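Local coordinates for DNA repair protein RECN (PDB 4ABY), which probably takes part in recombinational repair of DNA double-strand breaks as an SMC-like ATPase, represented by its nucleotide-binding head domain, at residues Gly298-Thr310 with Val319-Ala331. Numbering follows the deposited sequence.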
# COMPACT_ATOMS: atom_id res chain seq x y z
N GLY A 298 -8.09 10.47 -2.02
CA GLY A 298 -7.07 9.45 -2.19
C GLY A 298 -5.96 9.66 -1.18
O GLY A 298 -5.51 8.71 -0.53
N GLY A 299 -5.52 10.90 -1.04
CA GLY A 299 -4.51 11.27 -0.06
C GLY A 299 -4.88 10.86 1.36
O GLY A 299 -4.01 10.41 2.12
N GLU A 300 -6.14 11.01 1.74
CA GLU A 300 -6.58 10.60 3.07
C GLU A 300 -6.46 9.09 3.26
O GLU A 300 -6.04 8.62 4.31
CB GLU A 300 -8.01 11.06 3.36
CG GLU A 300 -8.15 12.55 3.58
CD GLU A 300 -9.50 12.93 4.14
OE1 GLU A 300 -10.50 12.27 3.80
OE2 GLU A 300 -9.57 13.90 4.93
N LEU A 301 -6.84 8.34 2.23
CA LEU A 301 -6.69 6.89 2.26
C LEU A 301 -5.22 6.54 2.45
O LEU A 301 -4.87 5.76 3.34
CB LEU A 301 -7.24 6.28 0.97
CG LEU A 301 -7.40 4.75 0.91
CD1 LEU A 301 -8.16 4.25 2.11
CD2 LEU A 301 -8.08 4.33 -0.38
N SER A 302 -4.35 7.15 1.63
CA SER A 302 -2.91 6.91 1.73
C SER A 302 -2.38 7.14 3.13
O SER A 302 -1.57 6.37 3.63
CB SER A 302 -2.15 7.81 0.75
OG SER A 302 -2.39 7.43 -0.60
N ARG A 303 -2.84 8.21 3.77
CA ARG A 303 -2.33 8.55 5.10
C ARG A 303 -2.83 7.58 6.15
O ARG A 303 -2.16 7.34 7.16
CB ARG A 303 -2.64 9.99 5.46
CG ARG A 303 -1.86 10.99 4.63
CD ARG A 303 -1.92 12.38 5.20
NE ARG A 303 -3.30 12.85 5.31
CZ ARG A 303 -3.96 13.46 4.34
NH1 ARG A 303 -3.39 13.67 3.16
NH2 ARG A 303 -5.21 13.87 4.55
N VAL A 304 -4.01 7.01 5.92
CA VAL A 304 -4.55 6.02 6.83
C VAL A 304 -3.80 4.71 6.62
O VAL A 304 -3.54 3.97 7.57
CB VAL A 304 -6.06 5.83 6.65
CG1 VAL A 304 -6.56 4.71 7.53
CG2 VAL A 304 -6.78 7.12 6.98
N MSE A 305 -3.45 4.43 5.36
CA MSE A 305 -2.66 3.25 5.02
C MSE A 305 -1.28 3.34 5.64
O MSE A 305 -0.75 2.35 6.15
CB MSE A 305 -2.55 3.08 3.51
CG MSE A 305 -3.86 2.75 2.81
SE MSE A 305 -4.67 1.08 3.44
CE MSE A 305 -5.79 1.76 4.88
N LEU A 306 -0.69 4.53 5.59
CA LEU A 306 0.61 4.77 6.20
C LEU A 306 0.57 4.46 7.70
O LEU A 306 1.41 3.73 8.21
CB LEU A 306 1.06 6.21 5.97
CG LEU A 306 2.33 6.66 6.69
CD1 LEU A 306 3.51 5.81 6.28
CD2 LEU A 306 2.60 8.13 6.41
N ALA A 307 -0.42 5.03 8.39
CA ALA A 307 -0.56 4.83 9.83
C ALA A 307 -0.65 3.35 10.17
O ALA A 307 0.10 2.85 11.00
CB ALA A 307 -1.78 5.57 10.36
N VAL A 308 -1.58 2.66 9.53
CA VAL A 308 -1.73 1.23 9.74
C VAL A 308 -0.43 0.50 9.42
O VAL A 308 -0.02 -0.41 10.14
CB VAL A 308 -2.86 0.64 8.88
CG1 VAL A 308 -3.08 -0.82 9.24
CG2 VAL A 308 -4.14 1.43 9.09
N SER A 309 0.23 0.90 8.34
CA SER A 309 1.48 0.26 7.93
C SER A 309 2.61 0.41 8.95
O SER A 309 3.37 -0.53 9.16
CB SER A 309 1.91 0.77 6.55
OG SER A 309 1.06 0.26 5.54
N THR A 310 2.74 1.57 9.59
CA THR A 310 3.81 1.75 10.56
C THR A 310 3.45 1.15 11.92
O THR A 310 4.32 0.63 12.62
CB THR A 310 4.17 3.22 10.77
OG1 THR A 310 3.09 3.88 11.44
CG2 THR A 310 4.43 3.90 9.45
N VAL A 319 6.81 -0.51 -0.51
CA VAL A 319 5.48 0.10 -0.42
C VAL A 319 5.45 1.46 -1.11
O VAL A 319 6.43 2.20 -1.10
CB VAL A 319 5.05 0.27 1.05
CG1 VAL A 319 3.62 0.80 1.12
CG2 VAL A 319 5.17 -1.05 1.80
N VAL A 320 4.32 1.76 -1.76
CA VAL A 320 4.18 3.02 -2.47
C VAL A 320 2.96 3.81 -2.01
O VAL A 320 1.85 3.27 -1.94
CB VAL A 320 4.08 2.79 -4.00
CG1 VAL A 320 3.74 4.09 -4.70
CG2 VAL A 320 5.39 2.22 -4.53
N PHE A 321 3.16 5.08 -1.72
CA PHE A 321 2.08 5.96 -1.31
C PHE A 321 1.96 7.08 -2.34
O PHE A 321 2.95 7.73 -2.67
CB PHE A 321 2.34 6.54 0.08
CG PHE A 321 2.50 5.50 1.15
CD1 PHE A 321 1.39 5.02 1.84
CD2 PHE A 321 3.75 4.99 1.47
CE1 PHE A 321 1.53 4.06 2.82
CE2 PHE A 321 3.89 4.03 2.45
CZ PHE A 321 2.78 3.57 3.13
N ASP A 322 0.76 7.35 -2.78
CA ASP A 322 0.54 8.43 -3.70
C ASP A 322 -0.27 9.51 -3.05
O ASP A 322 -1.31 9.25 -2.53
CB ASP A 322 -0.30 7.94 -4.85
CG ASP A 322 -0.40 8.92 -5.95
OD1 ASP A 322 0.50 9.74 -6.10
OD2 ASP A 322 -1.37 8.86 -6.68
N GLU A 323 0.17 10.73 -3.11
CA GLU A 323 -0.71 11.71 -2.60
C GLU A 323 -0.86 11.76 -1.14
O GLU A 323 -1.84 12.23 -0.71
CB GLU A 323 -2.08 11.40 -3.16
CG GLU A 323 -2.46 12.22 -4.37
CD GLU A 323 -3.87 12.03 -4.78
OE1 GLU A 323 -4.17 11.05 -5.44
OE2 GLU A 323 -4.70 12.86 -4.45
N VAL A 324 0.09 11.32 -0.35
CA VAL A 324 -0.13 11.39 1.09
C VAL A 324 0.25 12.73 1.50
O VAL A 324 -0.08 13.11 2.57
CB VAL A 324 1.10 10.50 1.06
CG1 VAL A 324 2.30 11.29 0.74
CG2 VAL A 324 1.31 9.85 2.38
N ASP A 325 0.84 13.52 0.62
CA ASP A 325 0.92 14.90 1.03
C ASP A 325 -0.17 15.75 0.49
O ASP A 325 -0.12 16.93 0.58
CB ASP A 325 2.21 15.51 0.52
CG ASP A 325 2.40 15.30 -0.90
OD1 ASP A 325 1.59 14.66 -1.49
OD2 ASP A 325 3.36 15.79 -1.45
N ALA A 326 -1.16 15.13 -0.09
CA ALA A 326 -2.17 15.90 -0.81
C ALA A 326 -2.69 17.11 -0.03
O ALA A 326 -2.18 18.22 -0.19
CB ALA A 326 -3.31 15.00 -1.25
N GLY A 327 -3.70 16.91 0.80
CA GLY A 327 -4.42 18.05 1.35
C GLY A 327 -3.95 18.56 2.70
O GLY A 327 -4.73 19.18 3.44
N ILE A 328 -2.69 18.33 3.02
CA ILE A 328 -2.15 18.71 4.32
C ILE A 328 -0.97 19.64 4.15
O ILE A 328 -0.59 19.99 3.04
CB ILE A 328 -1.64 17.49 5.11
CG1 ILE A 328 -0.43 16.88 4.39
CG2 ILE A 328 -2.74 16.46 5.27
CD1 ILE A 328 0.32 15.85 5.19
N GLY A 329 -0.38 20.02 5.28
CA GLY A 329 0.83 20.82 5.27
C GLY A 329 1.32 21.04 6.69
O GLY A 329 0.78 20.46 7.63
N GLY A 330 2.33 21.88 6.83
CA GLY A 330 2.86 22.25 8.13
C GLY A 330 3.03 21.08 9.08
O GLY A 330 3.64 20.07 8.74
N ALA A 331 2.47 21.22 10.28
CA ALA A 331 2.61 20.20 11.31
C ALA A 331 2.23 18.82 10.79
O ALA A 331 2.97 17.86 10.96
CB ALA A 331 1.78 20.57 12.52
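Ser302 OG and Arg303 CG both stand anti to their own carbonyl carbons (chi1 -69° in each), which directs the hydroxyl to Asp322 and starts the arginine chain on its way to Val324 and Ile328. Ser302 OG donates to Asp322 O at 2.9 Å, its oxygen tilted out of the carbonyl plane. Arg303 bends at chi3, and its NH1 then reaches Val324 O, 3.4 Å away; the line is nearly straight (168°), but the bond is weak. This carbonyl oxygen lies at the guanidinium edge, in its plane, while Ile328 CG2 sits centrally over one face, 3.4 Å from CZ. Against the opposite face, toward the rim, lies Gly299 O of the same helix. The sequence and topology identify the pieces: Gly298-Arg303 belongs to the ABC signature motif (SGGELSR), and Val319-Glu323 carries the Walker B motif (VVFDE), which the D-loop follows. The N-to-C directions of helix 298-310 and strand 319-321 differ by 146°, and their axes approach to 9.4 Å. Here Phe321 crosses Leu306 at about a right angle; its CE1 is 3.8 Å from Leu306 CB, and CZ lies 3.9 Å from Leu306 CD1. On the far side of the strand, helix 69-83 brings Lys73, predicted to bind ATP, beside the Asp322 carboxylate, whose OD2 accepts a hydrogen bond from Gln154. Glu323 OE1 is bonded to Trp153, while its CB packs 3.9 Å from Gly299 CA.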